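Local coordinates for ssDNA binding protein (Pyrococcus furiosus, PDB 4PSM) that binds single-stranded DNA, probably entrapping it in a tunnel system formed between the subunits of its assembly, at residues 3-7 / 64-68; 15-19 / 43-48; 35-40 / 73-77; 54-60 / 84-89. All coordinates share one frame; numbering follows the deposited sequence.

Contact 1: 3-7 / 64-68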
loop_
_atom_site.group_PDB
_atom_site.type_symbol
_atom_site.label_atom_id
_atom_site.label_comp_id
_atom_site.label_asym_id
_atom_site.label_seq_id
_atom_site.Cartn_x
_atom_site.Cartn_y
_atom_site.Cartn_z
ATOM N N PRO A 3 37.958 -9.592 8.316
ATOM C CA PRO A 3 36.969 -9.067 7.369
ATOM C C PRO A 3 37.608 -8.835 6.013
ATOM O O PRO A 3 38.536 -8.036 5.901
ATOM C CB PRO A 3 36.570 -7.714 7.977
ATOM C CG PRO A 3 37.188 -7.685 9.355
ATOM C CD PRO A 3 38.384 -8.569 9.282
ATOM N N LYS A 4 37.122 -9.525 4.991
ATOM C CA LYS A 4 37.708 -9.382 3.669
ATOM C C LYS A 4 36.651 -9.109 2.617
ATOM O O LYS A 4 35.585 -9.723 2.612
ATOM C CB LYS A 4 38.505 -10.629 3.298
ATOM C CG LYS A 4 39.568 -10.408 2.234
ATOM C CD LYS A 4 40.516 -11.596 2.202
ATOM C CE LYS A 4 41.009 -11.910 3.609
ATOM N NZ LYS A 4 41.461 -13.316 3.764
ATOM N N LEU A 5 36.950 -8.170 1.730
ATOM C CA LEU A 5 36.074 -7.880 0.608
ATOM C C LEU A 5 36.582 -8.630 -0.616
ATOM O O LEU A 5 37.760 -8.565 -0.953
ATOM C CB LEU A 5 36.011 -6.379 0.372
ATOM C CG LEU A 5 35.599 -5.644 -0.909
ATOM C CD1 LEU A 5 35.593 -6.419 -2.230
ATOM C CD2 LEU A 5 34.429 -4.699 -0.746
HETATM N N MSE A 6 35.686 -9.358 -1.268
HETATM C CA MSE A 6 36.040 -10.116 -2.454
HETATM C C MSE A 6 34.969 -9.967 -3.512
HETATM O O MSE A 6 33.785 -10.174 -3.248
HETATM C CB MSE A 6 36.215 -11.587 -2.113
HETATM C CG MSE A 6 37.221 -11.849 -1.014
HETATM SE SE MSE A 6 37.358 -13.757 -0.650
HETATM C CE MSE A 6 35.482 -14.142 -0.316
ATOM N N THR A 7 35.393 -9.605 -4.715
ATOM C CA THR A 7 34.463 -9.411 -5.813
ATOM C C THR A 7 34.132 -10.721 -6.523
ATOM O O THR A 7 33.048 -10.871 -7.089
ATOM C CB THR A 7 35.020 -8.417 -6.849
ATOM O OG1 THR A 7 36.265 -8.904 -7.353
ATOM C CG2 THR A 7 35.224 -7.042 -6.234
ATOM N N ILE A 64 39.081 -8.851 -7.275
ATOM C CA ILE A 64 39.583 -7.904 -6.291
ATOM C C ILE A 64 39.358 -8.409 -4.873
ATOM O O ILE A 64 38.270 -8.862 -4.518
ATOM C CB ILE A 64 38.940 -6.514 -6.466
ATOM C CG1 ILE A 64 39.331 -5.929 -7.825
ATOM C CG2 ILE A 64 39.349 -5.587 -5.319
ATOM C CD1 ILE A 64 38.689 -4.605 -8.136
ATOM N N SER A 65 40.408 -8.333 -4.072
ATOM C CA SER A 65 40.348 -8.713 -2.676
ATOM C C SER A 65 40.982 -7.604 -1.850
ATOM O O SER A 65 41.939 -6.960 -2.271
ATOM C CB SER A 65 41.090 -10.028 -2.443
ATOM O OG SER A 65 40.692 -11.013 -3.380
ATOM N N VAL A 66 40.441 -7.373 -0.669
ATOM C CA VAL A 66 41.008 -6.371 0.209
ATOM C C VAL A 66 40.435 -6.527 1.603
ATOM O O VAL A 66 39.222 -6.645 1.781
ATOM C CB VAL A 66 40.764 -4.940 -0.317
ATOM C CG1 VAL A 66 39.281 -4.617 -0.315
ATOM C CG2 VAL A 66 41.545 -3.927 0.515
ATOM N N ASP A 67 41.324 -6.563 2.584
ATOM C CA ASP A 67 40.914 -6.583 3.973
ATOM C C ASP A 67 40.665 -5.157 4.424
ATOM O O ASP A 67 41.264 -4.207 3.902
ATOM C CB ASP A 67 41.974 -7.251 4.848
ATOM C CG ASP A 67 42.002 -8.756 4.676
ATOM O OD1 ASP A 67 41.337 -9.456 5.467
ATOM O OD2 ASP A 67 42.684 -9.236 3.748
ATOM N N PHE A 68 39.754 -5.012 5.376
ATOM C CA PHE A 68 39.413 -3.709 5.913
ATOM C C PHE A 68 38.899 -3.904 7.325
ATOM O O PHE A 68 38.565 -5.017 7.731
ATOM C CB PHE A 68 38.341 -3.039 5.052
ATOM C CG PHE A 68 36.993 -3.700 5.147
ATOM C CD1 PHE A 68 36.017 -3.198 5.993
ATOM C CD2 PHE A 68 36.709 -4.833 4.399
ATOM C CE1 PHE A 68 34.777 -3.809 6.089
ATOM C CE2 PHE A 68 35.472 -5.449 4.491
ATOM C CZ PHE A 68 34.503 -4.933 5.336
#
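K4 to T7 pairs antiparallel with I64 to F68, the two strand axes at 165° and 4.5 Å apart at closest. L5 and V66 form the hydrogen-bonded pair: L5 N gives a nearly straight bond of 2.7 Å to V66 O, and V66 N returns one to L5 O. T7 N bonds to I64 O. At that end the T7 hydroxyl takes the next strand amide. OG1 lies between the backbone N and the carbonyl carbon (chi1 59°), and accepts from I64 N at 2.8 Å. With an alanine here the OG1 acceptor is gone, and buried I64 N is likely to be left without its mate. K4 and D67 share one face with M6 and S65. The K4 chain lies across the D67 carboxylate, with CE 3.1 Å from OD1. The K4 amine stays beyond salt-bridge distance. L5 CB meets V66 CG1 at 3.8 Å on the other face, which helix 15-26 covers through L23 on L5. P3 CB sits over one face of the F68 ring, toward its rim. The pair joins strand 4-11, outermost within this chain, to the middle strand of a three-stranded antiparallel sheet, one side of which is packed by helices.

Contact 2: 15-19 / 43-48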
loop_
_atom_site.group_PDB
_atom_site.type_symbol
_atom_site.label_atom_id
_atom_site.label_comp_id
_atom_site.label_asym_id
_atom_site.label_seq_id
_atom_site.Cartn_x
_atom_site.Cartn_y
_atom_site.Cartn_z
ATOM N N TYR A 15 33.888 -3.154 -12.273
ATOM C CA TYR A 15 34.514 -3.530 -11.006
ATOM C C TYR A 15 33.980 -2.628 -9.892
ATOM O O TYR A 15 33.689 -3.080 -8.791
ATOM C CB TYR A 15 36.052 -3.432 -11.083
ATOM C CG TYR A 15 36.573 -2.021 -10.887
ATOM C CD1 TYR A 15 36.848 -1.538 -9.619
ATOM C CD2 TYR A 15 36.747 -1.161 -11.967
ATOM C CE1 TYR A 15 37.290 -0.242 -9.430
ATOM C CE2 TYR A 15 37.198 0.130 -11.787
ATOM C CZ TYR A 15 37.469 0.582 -10.511
ATOM O OH TYR A 15 37.915 1.868 -10.321
ATOM N N ALA A 16 33.852 -1.342 -10.184
ATOM C CA ALA A 16 33.563 -0.371 -9.139
ATOM C C ALA A 16 32.169 -0.598 -8.528
ATOM O O ALA A 16 32.011 -0.597 -7.308
ATOM C CB ALA A 16 33.732 1.041 -9.672
ATOM N N ASN A 17 31.166 -0.827 -9.370
ATOM C CA ASN A 17 29.845 -1.193 -8.865
ATOM C C ASN A 17 29.879 -2.479 -8.037
ATOM O O ASN A 17 29.193 -2.594 -7.020
ATOM C CB ASN A 17 28.829 -1.336 -10.009
ATOM C CG ASN A 17 28.367 0.002 -10.560
ATOM O OD1 ASN A 17 28.317 0.999 -9.843
ATOM N ND2 ASN A 17 28.019 0.025 -11.844
ATOM N N LYS A 18 30.676 -3.449 -8.473
ATOM C CA LYS A 18 30.717 -4.728 -7.785
ATOM C C LYS A 18 31.328 -4.578 -6.398
ATOM O O LYS A 18 30.861 -5.179 -5.426
ATOM C CB LYS A 18 31.488 -5.768 -8.600
ATOM C CG LYS A 18 31.456 -7.156 -7.978
ATOM C CD LYS A 18 30.026 -7.688 -7.907
ATOM C CE LYS A 18 29.987 -9.166 -7.538
ATOM N NZ LYS A 18 30.687 -10.016 -8.545
ATOM N N VAL A 19 32.381 -3.776 -6.315
ATOM C CA VAL A 19 33.012 -3.502 -5.042
ATOM C C VAL A 19 31.968 -2.931 -4.081
ATOM O O VAL A 19 31.791 -3.430 -2.971
ATOM C CB VAL A 19 34.195 -2.525 -5.208
ATOM C CG1 VAL A 19 34.628 -1.959 -3.863
ATOM C CG2 VAL A 19 35.346 -3.220 -5.892
ATOM N N LEU A 43 38.331 3.413 -2.437
ATOM C CA LEU A 43 38.973 2.203 -2.919
ATOM C C LEU A 43 38.941 2.118 -4.445
ATOM O O LEU A 43 39.951 1.837 -5.089
ATOM C CB LEU A 43 38.325 0.966 -2.292
ATOM C CG LEU A 43 38.955 -0.360 -2.719
ATOM C CD1 LEU A 43 40.476 -0.346 -2.607
ATOM C CD2 LEU A 43 38.337 -1.585 -2.057
ATOM N N ASN A 44 37.778 2.377 -5.020
ATOM C CA ASN A 44 37.606 2.308 -6.464
ATOM C C ASN A 44 38.474 3.326 -7.183
ATOM O O ASN A 44 38.879 3.114 -8.327
ATOM C CB ASN A 44 36.121 2.473 -6.851
ATOM C CG ASN A 44 35.289 1.249 -6.492
ATOM O OD1 ASN A 44 35.821 0.143 -6.418
ATOM N ND2 ASN A 44 33.984 1.440 -6.255
ATOM N N LYS A 45 38.741 4.442 -6.514
ATOM C CA LYS A 45 39.643 5.453 -7.050
ATOM C C LYS A 45 41.042 4.846 -7.180
ATOM O O LYS A 45 41.682 4.938 -8.221
ATOM C CB LYS A 45 39.672 6.670 -6.127
ATOM C CG LYS A 45 38.845 7.853 -6.604
ATOM C CD LYS A 45 39.694 8.821 -7.429
ATOM C CE LYS A 45 40.810 9.447 -6.594
ATOM N NZ LYS A 45 41.645 10.405 -7.375
ATOM N N ILE A 46 41.494 4.209 -6.107
ATOM C CA ILE A 46 42.790 3.571 -6.052
ATOM C C ILE A 46 42.870 2.422 -7.050
ATOM O O ILE A 46 43.819 2.319 -7.826
ATOM C CB ILE A 46 43.069 3.054 -4.633
ATOM C CG1 ILE A 46 43.239 4.231 -3.668
ATOM C CG2 ILE A 46 44.286 2.145 -4.620
ATOM C CD1 ILE A 46 43.294 3.828 -2.202
ATOM N N ILE A 47 41.856 1.567 -7.036
ATOM C CA ILE A 47 41.821 0.420 -7.927
ATOM C C ILE A 47 41.958 0.864 -9.380
ATOM O O ILE A 47 42.739 0.305 -10.148
ATOM C CB ILE A 47 40.524 -0.381 -7.733
ATOM C CG1 ILE A 47 40.530 -1.061 -6.361
ATOM C CG2 ILE A 47 40.351 -1.407 -8.830
ATOM C CD1 ILE A 47 39.250 -1.793 -6.050
ATOM N N PHE A 48 41.213 1.897 -9.746
ATOM C CA PHE A 48 41.201 2.362 -11.121
ATOM C C PHE A 48 42.555 2.886 -11.563
ATOM O O PHE A 48 42.914 2.763 -12.731
ATOM C CB PHE A 48 40.152 3.450 -11.317
ATOM C CG PHE A 48 40.073 3.957 -12.724
ATOM C CD1 PHE A 48 39.247 3.340 -13.645
ATOM C CD2 PHE A 48 40.832 5.042 -13.132
ATOM C CE1 PHE A 48 39.162 3.804 -14.944
ATOM C CE2 PHE A 48 40.760 5.506 -14.436
ATOM C CZ PHE A 48 39.914 4.890 -15.339
#
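The Y15 hydroxyl reaches the backbone of the facing helix and bonds to N44 O at 2.5 Å. The donor is somewhat tilted from the carbonyl plane. N44 O also accepts the helical bond from F48 N, so two donors share it. The carbonyl lies at the edge of the Y15 ring, in its plane. I47 CG2 packs against CE1 of the same ring at 3.3 Å, and F48 CB lies beside the hydroxyl.

N44 answers from its own helix. Its amide plane is nearly perpendicular to the Y15 ring (87°). ND2 gives a weak, bent bond to A16 O at 3.0 Å. OD1 faces V19, 3.4 Å from its CB, and lies equally near Y15 CE1. A16 CB sits 3.7 Å above one face of the Y15 ring, toward its rim, and also touches the N44 amide.

Helices 15-26 and 33-53 run roughly antiparallel here, with their segment axes 147° apart in direction and 10.0 Å apart at the closest. They form a helical layer against the sheet. V19 fills the apolar side of the contact, its CG1 against L43 CD2 and its CG2 against I47 CD1.

Y15 has CG between its backbone N and carbonyl carbon (chi1 82°), a setting that carries the ring across to the other helix. Farther out, Y15 and I47 both pack on I64 of the middle strand, and L43 packs on V66. The K18 chain leads off to other partners: its amine bonds to T7 O, and its side chain packs on M105 of the third subunit.

Contact 3: 35-40 / 73-77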
loop_
_atom_site.group_PDB
_atom_site.type_symbol
_atom_site.label_atom_id
_atom_site.label_comp_id
_atom_site.label_asym_id
_atom_site.label_seq_id
_atom_site.Cartn_x
_atom_site.Cartn_y
_atom_site.Cartn_z
ATOM N N GLU A 35 28.639 5.992 4.465
ATOM C CA GLU A 35 30.017 5.573 4.723
ATOM C C GLU A 35 30.467 4.528 3.707
ATOM O O GLU A 35 31.591 4.583 3.214
ATOM C CB GLU A 35 30.176 5.029 6.152
ATOM C CG GLU A 35 31.514 4.363 6.432
ATOM C CD GLU A 35 32.692 5.318 6.312
ATOM O OE1 GLU A 35 32.474 6.546 6.354
ATOM O OE2 GLU A 35 33.839 4.841 6.176
ATOM N N VAL A 36 29.583 3.579 3.405
ATOM C CA VAL A 36 29.847 2.567 2.398
ATOM C C VAL A 36 30.145 3.230 1.060
ATOM O O VAL A 36 31.124 2.900 0.387
ATOM C CB VAL A 36 28.655 1.613 2.237
ATOM C CG1 VAL A 36 28.830 0.735 1.003
ATOM C CG2 VAL A 36 28.485 0.763 3.482
ATOM N N VAL A 37 29.298 4.176 0.679
ATOM C CA VAL A 37 29.484 4.887 -0.577
ATOM C C VAL A 37 30.823 5.607 -0.574
ATOM O O VAL A 37 31.547 5.612 -1.566
ATOM C CB VAL A 37 28.349 5.895 -0.826
ATOM C CG1 VAL A 37 28.749 6.915 -1.888
ATOM C CG2 VAL A 37 27.083 5.166 -1.230
ATOM N N LYS A 38 31.146 6.206 0.562
ATOM C CA LYS A 38 32.359 6.990 0.704
ATOM C C LYS A 38 33.593 6.080 0.677
ATOM O O LYS A 38 34.563 6.355 -0.018
ATOM C CB LYS A 38 32.291 7.804 2.001
ATOM C CG LYS A 38 33.376 8.848 2.175
ATOM C CD LYS A 38 34.638 8.257 2.783
ATOM C CE LYS A 38 35.288 9.240 3.745
ATOM N NZ LYS A 38 35.429 10.595 3.143
ATOM N N ALA A 39 33.547 4.985 1.425
ATOM C CA ALA A 39 34.665 4.053 1.489
ATOM C C ALA A 39 34.925 3.389 0.134
ATOM O O ALA A 39 36.064 3.258 -0.300
ATOM C CB ALA A 39 34.426 2.989 2.564
ATOM N N ALA A 40 33.857 2.969 -0.529
ATOM C CA ALA A 40 33.971 2.296 -1.809
ATOM C C ALA A 40 34.516 3.256 -2.852
ATOM O O ALA A 40 35.353 2.890 -3.670
ATOM C CB ALA A 40 32.609 1.738 -2.245
ATOM N N GLY A 73 32.351 2.856 13.313
ATOM C CA GLY A 73 31.416 2.900 12.204
ATOM C C GLY A 73 32.022 3.440 10.923
ATOM O O GLY A 73 31.304 3.868 10.023
ATOM N N LYS A 74 33.349 3.425 10.843
ATOM C CA LYS A 74 34.050 3.896 9.649
ATOM C C LYS A 74 34.852 2.772 9.015
ATOM O O LYS A 74 35.559 2.041 9.700
ATOM C CB LYS A 74 34.985 5.060 9.987
ATOM C CG LYS A 74 34.276 6.345 10.363
ATOM C CD LYS A 74 34.008 7.199 9.137
ATOM C CE LYS A 74 33.445 8.555 9.528
ATOM N NZ LYS A 74 33.374 9.482 8.365
ATOM N N ILE A 75 34.737 2.630 7.702
ATOM C CA ILE A 75 35.500 1.610 6.993
ATOM C C ILE A 75 36.930 2.093 6.756
ATOM O O ILE A 75 37.158 3.088 6.065
ATOM C CB ILE A 75 34.837 1.223 5.651
ATOM C CG1 ILE A 75 33.441 0.645 5.894
ATOM C CG2 ILE A 75 35.696 0.215 4.896
ATOM C CD1 ILE A 75 32.656 0.391 4.633
ATOM N N VAL A 76 37.890 1.395 7.350
ATOM C CA VAL A 76 39.294 1.722 7.136
ATOM C C VAL A 76 39.956 0.632 6.295
ATOM O O VAL A 76 40.106 -0.516 6.719
ATOM C CB VAL A 76 40.063 1.996 8.466
ATOM C CG1 VAL A 76 39.128 2.606 9.513
ATOM C CG2 VAL A 76 40.726 0.743 8.998
ATOM N N TRP A 77 40.309 0.987 5.070
ATOM C CA TRP A 77 40.913 0.025 4.173
ATOM C C TRP A 77 42.326 -0.274 4.635
ATOM O O TRP A 77 42.987 0.574 5.231
ATOM C CB TRP A 77 40.933 0.552 2.738
ATOM C CG TRP A 77 39.571 0.787 2.151
ATOM C CD1 TRP A 77 39.028 1.987 1.792
ATOM C CD2 TRP A 77 38.581 -0.207 1.853
ATOM N NE1 TRP A 77 37.761 1.803 1.283
ATOM C CE2 TRP A 77 37.462 0.467 1.312
ATOM C CE3 TRP A 77 38.530 -1.601 1.989
ATOM C CZ2 TRP A 77 36.311 -0.204 0.906
ATOM C CZ3 TRP A 77 37.382 -2.265 1.593
ATOM C CH2 TRP A 77 36.287 -1.565 1.058
#
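E35 and I75 meet where a glutamate oxygen accepts a strand amide: I75 N bonds to E35 OE2 at 2.8 Å. The amide comes from above the carboxylate plane. The E35 chain leaves its helix with CG opposite the backbone N (chi1 170°) and then bends at chi2 (63°). That bend brings the carboxylate back to the K74-I75 backbone, with CG against G73 O. The other oxygen, OE1, lies 3.2 Å from K74 CD. K74 is also bent at chi2, and it crosses E35 at about a right angle. Its NZ makes a long salt bridge to OE1 at 3.7 Å. E35 therefore takes a backbone amide on one oxygen and a distant charge on the other.

One turn further along the helix, A39 CB fits against the branched I75 side chain, 3.6 Å from I75 CB. The small methyl probably lets helix and strand approach, their segment axes 8.3 Å apart at the closest. I75 CD1 reaches past it to V36. I75 CG2 lies over the centre of one face of the W77 ring.

The W77 indole holds its N-H toward the helix, and NE1 bonds to A39 O at 2.7 Å. The oxygen lies near the ring plane, but NE1 stands well above the carbonyl plane of A39.

Helix 33-53 and strand 74-87 run almost parallel here, at 16°. L23 of helix 15-26 packs on A40, I75 and W77. On the sheet side, the middle strand 61-71 supplies F68, which packs on I75 and meets the W77 ring at a steep inclination.

Contact 4: 54-60 / 84-89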
loop_
_atom_site.group_PDB
_atom_site.type_symbol
_atom_site.label_atom_id
_atom_site.label_comp_id
_atom_site.label_asym_id
_atom_site.label_seq_id
_atom_site.Cartn_x
_atom_site.Cartn_y
_atom_site.Cartn_z
HETATM N N MSE A 54 48.265 -1.090 -14.885
HETATM C CA MSE A 54 48.436 -2.491 -15.247
HETATM C C MSE A 54 48.051 -2.785 -16.691
HETATM O O MSE A 54 48.132 -3.928 -17.135
HETATM C CB MSE A 54 47.618 -3.378 -14.317
HETATM C CG MSE A 54 48.257 -3.626 -12.976
HETATM SE SE MSE A 54 46.950 -4.314 -11.711
HETATM C CE MSE A 54 48.162 -4.920 -10.304
ATOM N N GLY A 55 47.635 -1.760 -17.423
ATOM C CA GLY A 55 47.216 -1.944 -18.802
ATOM C C GLY A 55 45.958 -2.790 -18.925
ATOM O O GLY A 55 45.747 -3.477 -19.929
ATOM N N VAL A 56 45.107 -2.745 -17.905
ATOM C CA VAL A 56 43.857 -3.497 -17.937
ATOM C C VAL A 56 42.809 -2.795 -18.788
ATOM O O VAL A 56 42.552 -1.606 -18.620
ATOM C CB VAL A 56 43.300 -3.743 -16.532
ATOM C CG1 VAL A 56 42.009 -4.522 -16.618
ATOM C CG2 VAL A 56 44.312 -4.499 -15.693
ATOM N N LYS A 57 42.239 -3.531 -19.734
ATOM C CA LYS A 57 41.143 -3.028 -20.555
ATOM C C LYS A 57 39.816 -3.327 -19.862
ATOM O O LYS A 57 39.766 -4.106 -18.909
ATOM C CB LYS A 57 41.174 -3.701 -21.925
ATOM C CG LYS A 57 42.483 -3.521 -22.678
ATOM C CD LYS A 57 42.437 -2.302 -23.585
ATOM C CE LYS A 57 41.388 -2.472 -24.675
ATOM N NZ LYS A 57 41.260 -1.260 -25.531
ATOM N N LYS A 58 38.728 -2.729 -20.331
ATOM C CA LYS A 58 37.446 -2.976 -19.672
ATOM C C LYS A 58 36.847 -4.329 -20.066
ATOM O O LYS A 58 35.916 -4.807 -19.421
ATOM C CB LYS A 58 36.456 -1.822 -19.890
ATOM C CG LYS A 58 36.214 -1.446 -21.333
ATOM C CD LYS A 58 34.975 -0.566 -21.453
ATOM C CE LYS A 58 34.839 0.049 -22.843
ATOM N NZ LYS A 58 34.854 -0.968 -23.930
ATOM N N GLU A 59 37.400 -4.938 -21.117
ATOM C CA GLU A 59 37.002 -6.278 -21.566
ATOM C C GLU A 59 37.662 -7.359 -20.718
ATOM O O GLU A 59 37.185 -8.488 -20.645
ATOM C CB GLU A 59 37.379 -6.510 -23.039
ATOM C CG GLU A 59 36.630 -5.640 -24.037
ATOM C CD GLU A 59 37.009 -4.175 -23.943
ATOM O OE1 GLU A 59 38.210 -3.854 -24.092
ATOM O OE2 GLU A 59 36.107 -3.342 -23.715
ATOM N N ASP A 60 38.773 -7.010 -20.090
ATOM C CA ASP A 60 39.464 -7.943 -19.222
ATOM C C ASP A 60 38.618 -8.265 -18.002
ATOM O O ASP A 60 37.680 -7.543 -17.664
ATOM C CB ASP A 60 40.823 -7.384 -18.786
ATOM C CG ASP A 60 41.766 -7.158 -19.961
ATOM O OD1 ASP A 60 41.735 -7.954 -20.928
ATOM O OD2 ASP A 60 42.539 -6.179 -19.916
ATOM N N ILE A 84 44.765 -7.461 -6.844
ATOM C CA ILE A 84 44.029 -7.368 -8.090
ATOM C C ILE A 84 44.529 -8.437 -9.062
ATOM O O ILE A 84 45.540 -8.249 -9.736
ATOM C CB ILE A 84 44.184 -5.985 -8.746
ATOM C CG1 ILE A 84 43.810 -4.875 -7.767
ATOM C CG2 ILE A 84 43.338 -5.899 -10.007
ATOM C CD1 ILE A 84 43.960 -3.488 -8.346
ATOM N N GLU A 85 43.829 -9.564 -9.111
ATOM C CA GLU A 85 44.088 -10.581 -10.116
ATOM C C GLU A 85 43.466 -10.146 -11.429
ATOM O O GLU A 85 42.322 -9.697 -11.469
ATOM C CB GLU A 85 43.511 -11.920 -9.676
ATOM C CG GLU A 85 44.095 -12.438 -8.371
ATOM C CD GLU A 85 43.394 -13.688 -7.876
ATOM O OE1 GLU A 85 42.418 -14.117 -8.525
ATOM O OE2 GLU A 85 43.816 -14.241 -6.839
ATOM N N THR A 86 44.226 -10.271 -12.507
ATOM C CA THR A 86 43.749 -9.844 -13.817
ATOM C C THR A 86 43.688 -11.015 -14.792
ATOM O O THR A 86 44.462 -11.958 -14.692
ATOM C CB THR A 86 44.626 -8.721 -14.394
ATOM O OG1 THR A 86 44.368 -8.587 -15.796
ATOM C CG2 THR A 86 46.099 -9.038 -14.186
ATOM N N TYR A 87 42.755 -10.951 -15.730
ATOM C CA TYR A 87 42.595 -12.009 -16.715
ATOM C C TYR A 87 42.295 -11.405 -18.074
ATOM O O TYR A 87 41.186 -10.934 -18.311
ATOM C CB TYR A 87 41.481 -12.959 -16.293
ATOM C CG TYR A 87 41.710 -13.541 -14.921
ATOM C CD1 TYR A 87 42.381 -14.742 -14.761
ATOM C CD2 TYR A 87 41.272 -12.875 -13.783
ATOM C CE1 TYR A 87 42.600 -15.274 -13.504
ATOM C CE2 TYR A 87 41.491 -13.401 -12.521
ATOM C CZ TYR A 87 42.157 -14.602 -12.392
ATOM O OH TYR A 87 42.381 -15.135 -11.148
ATOM N N LYS A 88 43.292 -11.416 -18.956
ATOM C CA LYS A 88 43.162 -10.785 -20.262
ATOM C C LYS A 88 42.147 -11.517 -21.123
ATOM O O LYS A 88 42.150 -12.746 -21.185
ATOM C CB LYS A 88 44.513 -10.736 -20.964
ATOM C CG LYS A 88 45.622 -10.169 -20.098
ATOM C CD LYS A 88 45.370 -8.711 -19.751
ATOM C CE LYS A 88 45.271 -7.851 -21.004
ATOM N NZ LYS A 88 45.288 -6.378 -20.705
ATOM N N LYS A 89 41.271 -10.755 -21.769
ATOM C CA LYS A 89 40.246 -11.323 -22.633
ATOM C C LYS A 89 40.835 -12.339 -23.616
ATOM O O LYS A 89 40.299 -13.433 -23.789
ATOM C CB LYS A 89 39.524 -10.211 -23.400
ATOM C CG LYS A 89 38.492 -10.725 -24.397
ATOM C CD LYS A 89 38.030 -9.627 -25.335
ATOM C CE LYS A 89 37.027 -10.152 -26.347
ATOM N NZ LYS A 89 36.538 -9.078 -27.261
#
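D60 has CG opposite its carbonyl carbon (chi1 -62°), which sets its carboxylate beside K88 and K89, while K88, bent at chi2 and chi3, curls its amine back to meet it. K88 NZ forms a salt bridge with D60 OD2 at 2.9 Å. K57 N bonds to the same oxygen at 2.7 Å, from the opposite face of the carboxylate plane. The other oxygen, OD1, accepts from K89 N at 3.0 Å on its anti side, 18° out of plane. Three donors thus hold the carboxylate and fix its rotation. The acid ties its own loop together and joins it to the backbone after the strand. With these donors around it, D60 probably stays ionised. An asparagine here, with one oxygen exchanged for an NH2, would probably leave the K88 amine without its counter-charge and deprive K57 N or K89 N of an acceptor.

E59 CB touches K89 CD at 3.9 Å. At the other end of the contact, M54 SE touches I84 CG2 at 4.3 Å. G55 takes a positive phi in a Schellman motif that ends helix 33-53.

The loop 54-60 leads from that helix into the middle strand 61-71, and D60 bonds through its backbone to A12. I84 packs back on K50 and L51 of helix 33-53. Y87 meets F9 of strand 4-11 edge-to-face and packs on L95 of the long helix 93-141, which begins a few residues after K89.

In the fold
Contacts 1, 2 and 3 lie 12 to 13 Å apart, centre to centre, and touch one another. Contact 1 pairs two sheet strands, contact 2 joins the two helices that cover them, and contact 3 joins helix 33-53 to the third strand. In the chain contact 2 falls between the segments of contact 1 and precedes contact 4; all other pairs interleave. W77 of contact 3 packs on V66 and F68 of contact 1 and L43 of contact 2. Contact 4 sits at the far end of strand 74-87, about 25 Å from contact 3 between centres, and touches contact 2 through I47 and I84. There the sheet-and-helix part gives way to helix 93-141, most of the predicted coiled coil.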